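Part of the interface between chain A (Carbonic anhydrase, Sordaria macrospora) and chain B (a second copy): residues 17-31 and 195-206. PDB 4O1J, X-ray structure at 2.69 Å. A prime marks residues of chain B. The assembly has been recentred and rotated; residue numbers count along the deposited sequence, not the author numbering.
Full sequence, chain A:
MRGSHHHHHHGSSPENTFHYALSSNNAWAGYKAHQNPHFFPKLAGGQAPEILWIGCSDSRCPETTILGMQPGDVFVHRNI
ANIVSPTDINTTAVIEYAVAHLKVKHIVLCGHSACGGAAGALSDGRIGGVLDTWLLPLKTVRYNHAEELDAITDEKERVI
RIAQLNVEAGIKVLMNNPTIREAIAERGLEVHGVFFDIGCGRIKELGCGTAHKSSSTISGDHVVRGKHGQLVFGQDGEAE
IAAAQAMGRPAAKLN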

# COMPACT_ATOMS: atom_id res chain seq x y z
N THR A 17 -15.71 -7.80 28.08
CA THR A 17 -15.45 -6.37 28.00
C THR A 17 -16.10 -5.79 26.75
O THR A 17 -16.40 -4.59 26.70
CB THR A 17 -13.95 -6.07 28.05
OG1 THR A 17 -13.25 -6.92 27.15
CG2 THR A 17 -13.44 -6.32 29.46
N PHE A 18 -16.25 -6.62 25.73
CA PHE A 18 -16.98 -6.24 24.53
C PHE A 18 -18.46 -6.00 24.86
O PHE A 18 -19.05 -4.99 24.43
CB PHE A 18 -16.82 -7.32 23.46
CG PHE A 18 -17.78 -7.18 22.32
CD1 PHE A 18 -18.86 -8.04 22.19
CD2 PHE A 18 -17.62 -6.17 21.38
CE1 PHE A 18 -19.75 -7.92 21.13
CE2 PHE A 18 -18.50 -6.04 20.32
CZ PHE A 18 -19.57 -6.91 20.20
N HIS A 19 -19.04 -6.90 25.64
CA HIS A 19 -20.45 -6.76 26.01
C HIS A 19 -20.63 -5.59 26.97
O HIS A 19 -21.67 -4.91 26.97
CB HIS A 19 -20.99 -8.06 26.62
CG HIS A 19 -21.25 -9.14 25.61
ND1 HIS A 19 -20.57 -10.34 25.61
CD2 HIS A 19 -22.10 -9.18 24.55
CE1 HIS A 19 -20.99 -11.08 24.60
NE2 HIS A 19 -21.92 -10.40 23.94
N TYR A 20 -19.60 -5.32 27.77
CA TYR A 20 -19.63 -4.14 28.62
C TYR A 20 -19.57 -2.88 27.77
O TYR A 20 -20.20 -1.88 28.09
CB TYR A 20 -18.48 -4.12 29.62
CG TYR A 20 -18.46 -2.83 30.42
CD1 TYR A 20 -19.43 -2.60 31.40
CD2 TYR A 20 -17.52 -1.84 30.19
CE1 TYR A 20 -19.44 -1.44 32.14
CE2 TYR A 20 -17.52 -0.66 30.93
CZ TYR A 20 -18.49 -0.47 31.91
OH TYR A 20 -18.51 0.68 32.65
N ALA A 21 -18.79 -2.93 26.70
CA ALA A 21 -18.66 -1.78 25.81
C ALA A 21 -20.00 -1.50 25.14
O ALA A 21 -20.37 -0.34 24.93
CB ALA A 21 -17.58 -2.02 24.78
N LEU A 22 -20.73 -2.56 24.81
CA LEU A 22 -22.06 -2.36 24.25
C LEU A 22 -23.02 -1.74 25.28
O LEU A 22 -23.74 -0.78 24.96
CB LEU A 22 -22.61 -3.69 23.71
CG LEU A 22 -21.84 -4.25 22.50
CD1 LEU A 22 -22.52 -5.47 21.89
CD2 LEU A 22 -21.63 -3.16 21.45
N SER A 23 -22.98 -2.26 26.51
CA SER A 23 -23.81 -1.70 27.59
C SER A 23 -23.51 -0.22 27.80
O SER A 23 -24.43 0.60 27.93
CB SER A 23 -23.59 -2.45 28.91
OG SER A 23 -24.26 -3.70 28.92
N SER A 24 -22.22 0.12 27.80
CA SER A 24 -21.77 1.49 28.03
C SER A 24 -22.15 2.39 26.88
O SER A 24 -22.41 3.58 27.07
CB SER A 24 -20.27 1.53 28.25
OG SER A 24 -19.89 0.76 29.37
N ASN A 25 -22.17 1.83 25.67
CA ASN A 25 -22.65 2.60 24.53
C ASN A 25 -24.12 2.94 24.71
O ASN A 25 -24.52 4.09 24.52
CB ASN A 25 -22.45 1.85 23.22
CG ASN A 25 -23.35 2.38 22.12
OD1 ASN A 25 -23.07 3.43 21.52
ND2 ASN A 25 -24.44 1.68 21.86
N ASN A 26 -24.93 1.95 25.07
CA ASN A 26 -26.36 2.20 25.29
C ASN A 26 -26.61 3.20 26.43
O ASN A 26 -27.57 3.99 26.39
CB ASN A 26 -27.08 0.89 25.58
CG ASN A 26 -28.57 1.09 25.78
OD1 ASN A 26 -29.30 1.39 24.83
ND2 ASN A 26 -29.03 0.91 27.01
N ALA A 27 -25.75 3.17 27.45
CA ALA A 27 -25.87 4.08 28.57
C ALA A 27 -25.52 5.51 28.17
O ALA A 27 -26.25 6.46 28.48
CB ALA A 27 -24.99 3.62 29.71
N TRP A 28 -24.40 5.65 27.46
CA TRP A 28 -23.95 6.95 26.98
C TRP A 28 -24.97 7.55 26.03
O TRP A 28 -25.27 8.75 26.10
CB TRP A 28 -22.59 6.82 26.28
CG TRP A 28 -22.18 8.06 25.55
CD1 TRP A 28 -21.56 9.16 26.07
CD2 TRP A 28 -22.35 8.33 24.15
NE1 TRP A 28 -21.34 10.10 25.09
CE2 TRP A 28 -21.82 9.61 23.90
CE3 TRP A 28 -22.91 7.61 23.09
CZ2 TRP A 28 -21.82 10.19 22.63
CZ3 TRP A 28 -22.92 8.18 21.83
CH2 TRP A 28 -22.37 9.46 21.61
N ALA A 29 -25.53 6.71 25.17
CA ALA A 29 -26.53 7.15 24.21
C ALA A 29 -27.81 7.58 24.91
O ALA A 29 -28.43 8.57 24.53
CB ALA A 29 -26.83 6.05 23.21
N GLY A 30 -28.22 6.83 25.93
CA GLY A 30 -29.42 7.19 26.67
C GLY A 30 -29.27 8.51 27.40
O GLY A 30 -30.15 9.39 27.35
N TYR A 31 -28.12 8.68 28.05
CA TYR A 31 -27.90 9.87 28.85
C TYR A 31 -27.81 11.09 27.92
O TYR A 31 -28.42 12.12 28.18
CB TYR A 31 -26.64 9.73 29.71
CG TYR A 31 -26.39 10.90 30.65
CD1 TYR A 31 -27.17 11.06 31.80
CD2 TYR A 31 -25.38 11.81 30.40
CE1 TYR A 31 -26.95 12.10 32.67
CE2 TYR A 31 -25.15 12.87 31.27
CZ TYR A 31 -25.94 13.01 32.41
OH TYR A 31 -25.73 14.05 33.28
N PHE B 195 -22.43 -2.31 14.14
CA PHE B 195 -22.97 -1.21 13.38
C PHE B 195 -23.48 -0.13 14.31
O PHE B 195 -24.35 -0.36 15.16
CB PHE B 195 -24.08 -1.70 12.45
CG PHE B 195 -24.38 -0.76 11.32
CD1 PHE B 195 -23.54 -0.71 10.22
CD2 PHE B 195 -25.49 0.07 11.36
CE1 PHE B 195 -23.81 0.15 9.17
CE2 PHE B 195 -25.76 0.93 10.32
CZ PHE B 195 -24.92 0.97 9.22
N PHE B 196 -22.94 1.07 14.13
CA PHE B 196 -23.30 2.23 14.92
C PHE B 196 -24.35 3.05 14.18
O PHE B 196 -24.09 3.60 13.11
CB PHE B 196 -22.05 3.06 15.22
CG PHE B 196 -22.35 4.38 15.86
CD1 PHE B 196 -22.99 4.44 17.09
CD2 PHE B 196 -21.95 5.56 15.25
CE1 PHE B 196 -23.26 5.65 17.69
CE2 PHE B 196 -22.21 6.78 15.85
CZ PHE B 196 -22.87 6.82 17.07
N ASP B 197 -25.55 3.11 14.76
CA ASP B 197 -26.64 3.87 14.16
C ASP B 197 -26.67 5.27 14.77
O ASP B 197 -27.05 5.44 15.92
CB ASP B 197 -27.97 3.16 14.38
CG ASP B 197 -28.93 3.36 13.22
OD1 ASP B 197 -29.59 4.42 13.17
OD2 ASP B 197 -29.01 2.46 12.35
N ILE B 198 -26.27 6.26 13.97
CA ILE B 198 -26.08 7.62 14.47
C ILE B 198 -27.39 8.24 14.94
O ILE B 198 -27.42 8.95 15.94
CB ILE B 198 -25.44 8.51 13.38
CG1 ILE B 198 -24.12 7.90 12.89
CG2 ILE B 198 -25.20 9.92 13.91
CD1 ILE B 198 -23.38 8.75 11.88
N GLY B 199 -28.47 7.93 14.23
CA GLY B 199 -29.79 8.43 14.59
C GLY B 199 -30.20 8.13 16.02
O GLY B 199 -30.80 8.98 16.68
N CYS B 200 -29.89 6.93 16.50
CA CYS B 200 -30.24 6.56 17.87
C CYS B 200 -28.99 6.44 18.75
O CYS B 200 -29.09 6.25 19.96
CB CYS B 200 -31.07 5.27 17.90
SG CYS B 200 -30.33 3.79 17.18
N GLY B 201 -27.82 6.57 18.13
CA GLY B 201 -26.56 6.55 18.85
C GLY B 201 -26.17 5.19 19.40
O GLY B 201 -25.25 5.07 20.21
N ARG B 202 -26.86 4.16 18.94
CA ARG B 202 -26.64 2.82 19.46
C ARG B 202 -25.77 1.97 18.54
O ARG B 202 -25.74 2.17 17.32
CB ARG B 202 -27.97 2.11 19.72
CG ARG B 202 -28.44 2.17 21.17
CD ARG B 202 -29.24 3.42 21.48
NE ARG B 202 -29.50 3.54 22.91
CZ ARG B 202 -30.38 4.39 23.45
NH1 ARG B 202 -30.53 4.42 24.77
NH2 ARG B 202 -31.11 5.19 22.69
N ILE B 203 -25.05 1.03 19.15
CA ILE B 203 -24.23 0.08 18.43
C ILE B 203 -24.82 -1.30 18.59
O ILE B 203 -25.03 -1.76 19.72
CB ILE B 203 -22.77 0.10 18.94
CG1 ILE B 203 -22.09 1.41 18.54
CG2 ILE B 203 -22.01 -1.10 18.40
CD1 ILE B 203 -20.85 1.73 19.36
N LYS B 204 -25.07 -1.98 17.47
CA LYS B 204 -25.65 -3.31 17.51
C LYS B 204 -24.71 -4.29 16.84
O LYS B 204 -23.84 -3.89 16.07
CB LYS B 204 -27.01 -3.35 16.81
CG LYS B 204 -26.98 -2.89 15.37
CD LYS B 204 -28.30 -3.18 14.68
CE LYS B 204 -28.39 -2.46 13.34
NZ LYS B 204 -29.75 -2.58 12.74
N GLU B 205 -24.87 -5.57 17.14
CA GLU B 205 -24.11 -6.61 16.45
C GLU B 205 -24.79 -6.98 15.14
O GLU B 205 -26.02 -7.04 15.07
CB GLU B 205 -23.97 -7.85 17.33
CG GLU B 205 -23.27 -7.58 18.64
CD GLU B 205 -23.20 -8.81 19.50
OE1 GLU B 205 -22.83 -9.88 18.96
OE2 GLU B 205 -23.51 -8.72 20.71
N LEU B 206 -23.99 -7.21 14.10
CA LEU B 206 -24.55 -7.62 12.81
C LEU B 206 -24.62 -9.14 12.68
O LEU B 206 -25.25 -9.66 11.76
CB LEU B 206 -23.73 -7.03 11.67
CG LEU B 206 -23.92 -5.52 11.51
CD1 LEU B 206 -23.04 -4.96 10.40
CD2 LEU B 206 -25.39 -5.19 11.25

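Residues 17-31 of chain A form a continuous helix, which packs against a hairpin-like segment of chain B in which two strands, one through Phe195′ and Phe196′ and the other through Ile203′ to Leu206′, pair side by side. The hairpin is held by Lys204′ N to Phe195′ O and Phe195′ N to Lys204′ O, both 2.9 Å, and by Asp197′ N to Arg202′ O at 2.7 Å. The helix runs roughly antiparallel to the second strand, with an angle of 150° between their directions and a closest axial approach of 7.6 Å. The backbones draw together toward the turn: the CA atoms of Leu22 and Ile203′ are 6.7 Å apart, those of Asn26 and Arg202′ 5.9 Å, and those of Ala29 and Gly201′ 5.4 Å.

Where the backbones come closest, the residues that meet are small. Ala29 directs its CB toward chain B, where it lies 3.5 Å from Gly201′ O. Gly201′ adopts a positive phi of 71°, a conformation that favours glycine, and a CB on it would point toward the helix and come within 3.5 Å of Ala29 CB. The indole of Trp28 meets the same carbonyl at its ring edge, with CZ3 4.2 Å from Gly201′ O.

The CA-to-CB bond of Asn25 points toward chain B, and the residue is buried. Its side-chain amide lies alongside the backbone of Gly201′ to Ile203′, but its orientation is probably reversed in the model, so the pattern of bonding here remains open.

The clearest polar link is made by Arg202′. Its CA-to-CB bond points sideways, but the long side chain brings the guanidinium back to the helix, where Arg202′ NE donates a hydrogen bond to Asn26 OD1 at 2.9 Å. Arg202′ NH1 adds two weak ones, to Asn26 OD1 at 3.3 Å and to Asn26 O at 3.4 Å. The side-chain oxygen thus sits near the guanidinium plane and receives two N-H groups, while Ala29 CB and Gly30 N lie over one face of the group; Ala29 CB is 3.7 Å from Arg202′ NE.

Farther along the strand the contact becomes apolar. Ile203′ points toward the helix, and its CG2 packs 3.7 Å from Leu22 CD2, a van der Waals contact between two branched aliphatic side chains. Beyond it, Glu205′ extends its carboxylate to the N-terminal part of the helix. Glu205′ OE2 lies 3.6 Å from Leu22 CD1, 3.9 Å from Phe18 CE1 and 4.0 Å from His19 NE2, meeting the rings of Phe18 and His19 obliquely.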